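Local atomic coordinates of uncharacterized protein YycE (Bacillus subtilis, PDB entry 1TWU), a protein that is of unknown function but belongs to the VOC (glyoxalase) superfamily and is a putative relative of glyoxalases and fosfomycin resistance proteins. Residues G39-M51 with Y59-T71. Numbering follows the deposited sequence.
Sequences GEFSQHNGYDGVM and YHLEFTQYEGGST
Tyr47 and Tyr66 face each other as a non-hydrogen-bonded pair where antiparallel strands 47-51 and 59-66 meet, at the end away from the hairpin loop that links them. The edge of Tyr66 is set against a face of Tyr47 in a T-shaped stack, centroids 4.9 Å apart and planes at 57°, with CD1 of Tyr66 over the centre of the Tyr47 ring. Different first torsions bring the rings together: in Tyr66 CG stands anti to the backbone N (chi1 -172°), in Tyr47 it lies beside it (chi1 -73°). Gly46, at positive phi as the last inner residue of a type I' turn, has no side chain, and the Tyr66 edge packs directly on its backbone, CD1 of Tyr66 3.2 Å from Gly46 O. Gly46 O accepts a hydrogen bond from Glu67 N at 2.7 Å. Four further backbone hydrogen bonds pair Asp48 with Gln65 and Val50 with Phe63.

On the tyrosine face, Met51 lies alongside Glu62, its CE 3.7 Å from Glu62 OE2. The same oxygen meets the edge of the Phe41 ring, 3.3 Å from CE2, while the ring covers Gly49, whose lack of a side chain permits this. With strand 12-18, helix 22-32 and strand 37-44 the hairpin makes up one βαβββ module of the VOC fold. Glu62 OE1 forms a salt bridge with Arg14 on neighbouring strand 12-18, so the buried carboxylate is fixed through both oxygens.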
loop_
_atom_site.group_PDB
_atom_site.type_symbol
_atom_site.label_atom_id
_atom_site.label_comp_id
_atom_site.label_asym_id
_atom_site.label_seq_id
_atom_site.Cartn_x
_atom_site.Cartn_y
_atom_site.Cartn_z
ATOM N N GLY A 39 0.680 7.350 15.457
ATOM C CA GLY A 39 0.333 8.735 15.206
ATOM C C GLY A 39 -1.159 8.903 15.010
ATOM O O GLY A 39 -1.874 7.934 14.752
ATOM N N GLU A 40 -1.631 10.137 15.149
ATOM C CA GLU A 40 -3.045 10.456 14.976
ATOM C C GLU A 40 -3.167 11.970 14.965
ATOM O O GLU A 40 -2.268 12.679 15.416
ATOM C CB GLU A 40 -3.882 9.901 16.132
ATOM C CG GLU A 40 -3.759 10.730 17.405
ATOM C CD GLU A 40 -4.574 10.181 18.560
ATOM O OE1 GLU A 40 -4.250 9.074 19.050
ATOM O OE2 GLU A 40 -5.539 10.858 18.981
ATOM N N PHE A 41 -4.278 12.463 14.443
ATOM C CA PHE A 41 -4.521 13.894 14.399
ATOM C C PHE A 41 -6.018 14.148 14.306
ATOM O O PHE A 41 -6.751 13.440 13.601
ATOM C CB PHE A 41 -3.770 14.536 13.222
ATOM C CG PHE A 41 -4.235 14.079 11.865
ATOM C CD1 PHE A 41 -5.249 14.758 11.195
ATOM C CD2 PHE A 41 -3.630 12.989 11.237
ATOM C CE1 PHE A 41 -5.651 14.365 9.915
ATOM C CE2 PHE A 41 -4.025 12.585 9.955
ATOM C CZ PHE A 41 -5.038 13.278 9.294
ATOM N N SER A 42 -6.470 15.152 15.042
ATOM C CA SER A 42 -7.872 15.499 15.064
ATOM C C SER A 42 -8.054 16.883 14.470
ATOM O O SER A 42 -7.274 17.795 14.752
ATOM C CB SER A 42 -8.380 15.477 16.504
ATOM O OG SER A 42 -9.786 15.620 16.556
ATOM N N GLN A 43 -9.078 17.024 13.636
ATOM C CA GLN A 43 -9.408 18.292 12.996
ATOM C C GLN A 43 -8.259 19.077 12.382
ATOM O O GLN A 43 -7.923 20.165 12.855
ATOM C CB GLN A 43 -10.134 19.199 13.983
ATOM C CG GLN A 43 -11.504 18.704 14.384
ATOM C CD GLN A 43 -12.070 19.489 15.550
ATOM O OE1 GLN A 43 -11.559 19.414 16.671
ATOM N NE2 GLN A 43 -13.128 20.258 15.291
ATOM N N HIS A 44 -7.642 18.528 11.343
ATOM C CA HIS A 44 -6.582 19.252 10.657
ATOM C C HIS A 44 -7.059 19.438 9.222
ATOM O O HIS A 44 -7.090 18.489 8.444
ATOM C CB HIS A 44 -5.246 18.495 10.685
ATOM C CG HIS A 44 -4.132 19.238 10.008
ATOM N ND1 HIS A 44 -3.772 20.521 10.363
ATOM C CD2 HIS A 44 -3.347 18.908 8.955
ATOM C CE1 HIS A 44 -2.819 20.950 9.556
ATOM N NE2 HIS A 44 -2.542 19.991 8.691
ATOM N N ASN A 45 -7.440 20.667 8.888
ATOM C CA ASN A 45 -7.952 20.991 7.562
ATOM C C ASN A 45 -9.233 20.200 7.299
ATOM O O ASN A 45 -9.521 19.812 6.162
ATOM C CB ASN A 45 -6.911 20.688 6.472
ATOM C CG ASN A 45 -5.672 21.568 6.583
ATOM O OD1 ASN A 45 -5.761 22.743 6.948
ATOM N ND2 ASN A 45 -4.510 21.006 6.253
ATOM N N GLY A 46 -9.995 19.965 8.365
ATOM C CA GLY A 46 -11.245 19.237 8.243
ATOM C C GLY A 46 -11.094 17.728 8.237
ATOM O O GLY A 46 -12.072 16.994 8.056
ATOM N N TYR A 47 -9.868 17.260 8.444
ATOM C CA TYR A 47 -9.588 15.832 8.458
ATOM C C TYR A 47 -9.193 15.291 9.825
ATOM O O TYR A 47 -8.658 16.001 10.679
ATOM C CB TYR A 47 -8.450 15.504 7.494
ATOM C CG TYR A 47 -8.782 15.559 6.022
ATOM C CD1 TYR A 47 -9.362 14.467 5.374
ATOM C CD2 TYR A 47 -8.425 16.665 5.255
ATOM C CE1 TYR A 47 -9.563 14.469 3.994
ATOM C CE2 TYR A 47 -8.622 16.680 3.878
ATOM C CZ TYR A 47 -9.186 15.580 3.252
ATOM O OH TYR A 47 -9.336 15.588 1.881
ATOM N N ASP A 48 -9.466 14.008 10.001
ATOM C CA ASP A 48 -9.119 13.273 11.202
ATOM C C ASP A 48 -8.370 12.075 10.640
ATOM O O ASP A 48 -8.676 11.623 9.539
ATOM C CB ASP A 48 -10.377 12.815 11.936
ATOM C CG ASP A 48 -10.926 13.877 12.867
ATOM O OD1 ASP A 48 -10.901 15.076 12.513
ATOM O OD2 ASP A 48 -11.396 13.506 13.961
ATOM N N GLY A 49 -7.382 11.572 11.371
ATOM C CA GLY A 49 -6.637 10.435 10.865
ATOM C C GLY A 49 -5.853 9.692 11.917
ATOM O O GLY A 49 -5.669 10.175 13.035
ATOM N N VAL A 50 -5.384 8.507 11.550
ATOM C CA VAL A 50 -4.622 7.671 12.460
ATOM C C VAL A 50 -3.567 6.914 11.662
ATOM O O VAL A 50 -3.794 6.547 10.513
ATOM C CB VAL A 50 -5.564 6.682 13.200
ATOM C CG1 VAL A 50 -6.186 5.705 12.209
ATOM C CG2 VAL A 50 -4.806 5.955 14.288
ATOM N N MET A 51 -2.403 6.705 12.267
ATOM C CA MET A 51 -1.319 5.999 11.604
ATOM C C MET A 51 -0.992 4.708 12.355
ATOM O O MET A 51 -0.879 4.713 13.579
ATOM C CB MET A 51 -0.080 6.905 11.522
ATOM C CG MET A 51 -0.277 8.205 10.715
ATOM S SD MET A 51 -1.240 9.514 11.520
ATOM C CE MET A 51 -0.553 10.873 10.714
ATOM N N TYR A 59 7.684 1.957 7.616
ATOM C CA TYR A 59 6.624 1.573 6.699
ATOM C C TYR A 59 5.366 1.541 7.546
ATOM O O TYR A 59 5.261 0.738 8.473
ATOM C CB TYR A 59 6.865 0.178 6.112
ATOM C CG TYR A 59 8.078 0.072 5.217
ATOM C CD1 TYR A 59 9.346 -0.182 5.748
ATOM C CD2 TYR A 59 7.962 0.242 3.833
ATOM C CE1 TYR A 59 10.464 -0.264 4.920
ATOM C CE2 TYR A 59 9.072 0.162 2.999
ATOM C CZ TYR A 59 10.319 -0.089 3.546
ATOM O OH TYR A 59 11.423 -0.153 2.716
ATOM N N HIS A 60 4.419 2.424 7.248
ATOM C CA HIS A 60 3.184 2.452 8.011
ATOM C C HIS A 60 1.973 2.783 7.153
ATOM O O HIS A 60 2.097 3.162 5.982
ATOM C CB HIS A 60 3.279 3.453 9.175
ATOM C CG HIS A 60 3.455 4.878 8.745
ATOM N ND1 HIS A 60 4.693 5.454 8.554
ATOM C CD2 HIS A 60 2.545 5.838 8.447
ATOM C CE1 HIS A 60 4.539 6.705 8.157
ATOM N NE2 HIS A 60 3.245 6.963 8.084
ATOM N N LEU A 61 0.800 2.624 7.756
ATOM C CA LEU A 61 -0.465 2.903 7.096
ATOM C C LEU A 61 -1.056 4.156 7.717
ATOM O O LEU A 61 -0.786 4.461 8.880
ATOM C CB LEU A 61 -1.455 1.754 7.325
ATOM C CG LEU A 61 -1.135 0.329 6.870
ATOM C CD1 LEU A 61 -2.271 -0.612 7.275
ATOM C CD2 LEU A 61 -0.947 0.313 5.362
ATOM N N GLU A 62 -1.837 4.891 6.935
ATOM C CA GLU A 62 -2.541 6.060 7.446
ATOM C C GLU A 62 -3.968 6.008 6.913
ATOM O O GLU A 62 -4.197 5.697 5.746
ATOM C CB GLU A 62 -1.909 7.382 7.008
ATOM C CG GLU A 62 -2.779 8.562 7.444
ATOM C CD GLU A 62 -2.343 9.902 6.884
ATOM O OE1 GLU A 62 -1.849 9.945 5.737
ATOM O OE2 GLU A 62 -2.521 10.920 7.589
ATOM N N PHE A 63 -4.931 6.289 7.776
ATOM C CA PHE A 63 -6.333 6.306 7.368
ATOM C C PHE A 63 -6.885 7.673 7.733
ATOM O O PHE A 63 -6.683 8.161 8.853
ATOM C CB PHE A 63 -7.120 5.197 8.072
ATOM C CG PHE A 63 -6.809 3.817 7.554
ATOM C CD1 PHE A 63 -7.470 3.314 6.434
ATOM C CD2 PHE A 63 -5.831 3.034 8.166
ATOM C CE1 PHE A 63 -7.165 2.052 5.930
ATOM C CE2 PHE A 63 -5.514 1.767 7.671
ATOM C CZ PHE A 63 -6.181 1.273 6.551
ATOM N N THR A 64 -7.561 8.296 6.775
ATOM C CA THR A 64 -8.130 9.617 6.979
ATOM C C THR A 64 -9.621 9.679 6.650
ATOM O O THR A 64 -10.115 8.961 5.779
ATOM C CB THR A 64 -7.381 10.669 6.128
ATOM O OG1 THR A 64 -7.411 10.286 4.743
ATOM C CG2 THR A 64 -5.934 10.781 6.586
ATOM N N GLN A 65 -10.325 10.549 7.368
ATOM C CA GLN A 65 -11.754 10.756 7.182
ATOM C C GLN A 65 -12.027 12.255 7.163
ATOM O O GLN A 65 -11.564 12.984 8.039
ATOM C CB GLN A 65 -12.523 10.093 8.325
ATOM C CG GLN A 65 -14.026 10.263 8.259
ATOM C CD GLN A 65 -14.740 9.443 9.311
ATOM O OE1 GLN A 65 -15.896 9.701 9.638
ATOM N NE2 GLN A 65 -14.059 8.442 9.840
ATOM N N TYR A 66 -12.771 12.716 6.163
ATOM C CA TYR A 66 -13.086 14.136 6.059
ATOM C C TYR A 66 -14.364 14.499 6.815
ATOM O O TYR A 66 -15.352 13.769 6.765
ATOM C CB TYR A 66 -13.216 14.539 4.595
ATOM C CG TYR A 66 -13.348 16.030 4.406
ATOM C CD1 TYR A 66 -12.358 16.902 4.859
ATOM C CD2 TYR A 66 -14.477 16.574 3.797
ATOM C CE1 TYR A 66 -12.492 18.282 4.715
ATOM C CE2 TYR A 66 -14.623 17.950 3.647
ATOM C CZ TYR A 66 -13.631 18.800 4.109
ATOM O OH TYR A 66 -13.797 20.165 3.977
ATOM N N GLU A 67 -14.328 15.627 7.520
ATOM C CA GLU A 67 -15.466 16.094 8.306
ATOM C C GLU A 67 -16.734 16.199 7.473
ATOM O O GLU A 67 -17.823 15.855 7.938
ATOM C CB GLU A 67 -15.169 17.460 8.925
ATOM C CG GLU A 67 -14.767 18.525 7.913
ATOM C CD GLU A 67 -14.944 19.951 8.438
ATOM O OE1 GLU A 67 -14.810 20.164 9.666
ATOM O OE2 GLU A 67 -15.206 20.862 7.618
ATOM N N GLY A 68 -16.591 16.684 6.245
ATOM C CA GLY A 68 -17.741 16.821 5.372
ATOM C C GLY A 68 -18.016 15.555 4.580
ATOM O O GLY A 68 -18.256 15.605 3.374
ATOM N N GLY A 69 -17.978 14.413 5.258
ATOM C CA GLY A 69 -18.233 13.154 4.585
ATOM C C GLY A 69 -17.069 12.705 3.726
ATOM O O GLY A 69 -16.499 13.487 2.963
ATOM N N SER A 70 -16.718 11.432 3.853
ATOM C CA SER A 70 -15.617 10.868 3.094
ATOM C C SER A 70 -15.965 9.429 2.735
ATOM O O SER A 70 -16.706 8.765 3.458
ATOM C CB SER A 70 -14.339 10.908 3.938
ATOM O OG SER A 70 -13.197 10.593 3.161
ATOM N N THR A 71 -15.447 8.948 1.614
ATOM C CA THR A 71 -15.711 7.575 1.208
ATOM C C THR A 71 -14.380 6.847 1.096
ATOM O O THR A 71 -13.340 7.474 0.894
ATOM C CB THR A 71 -16.422 7.502 -0.166
ATOM O OG1 THR A 71 -15.524 7.936 -1.194
ATOM C CG2 THR A 71 -17.663 8.388 -0.181
#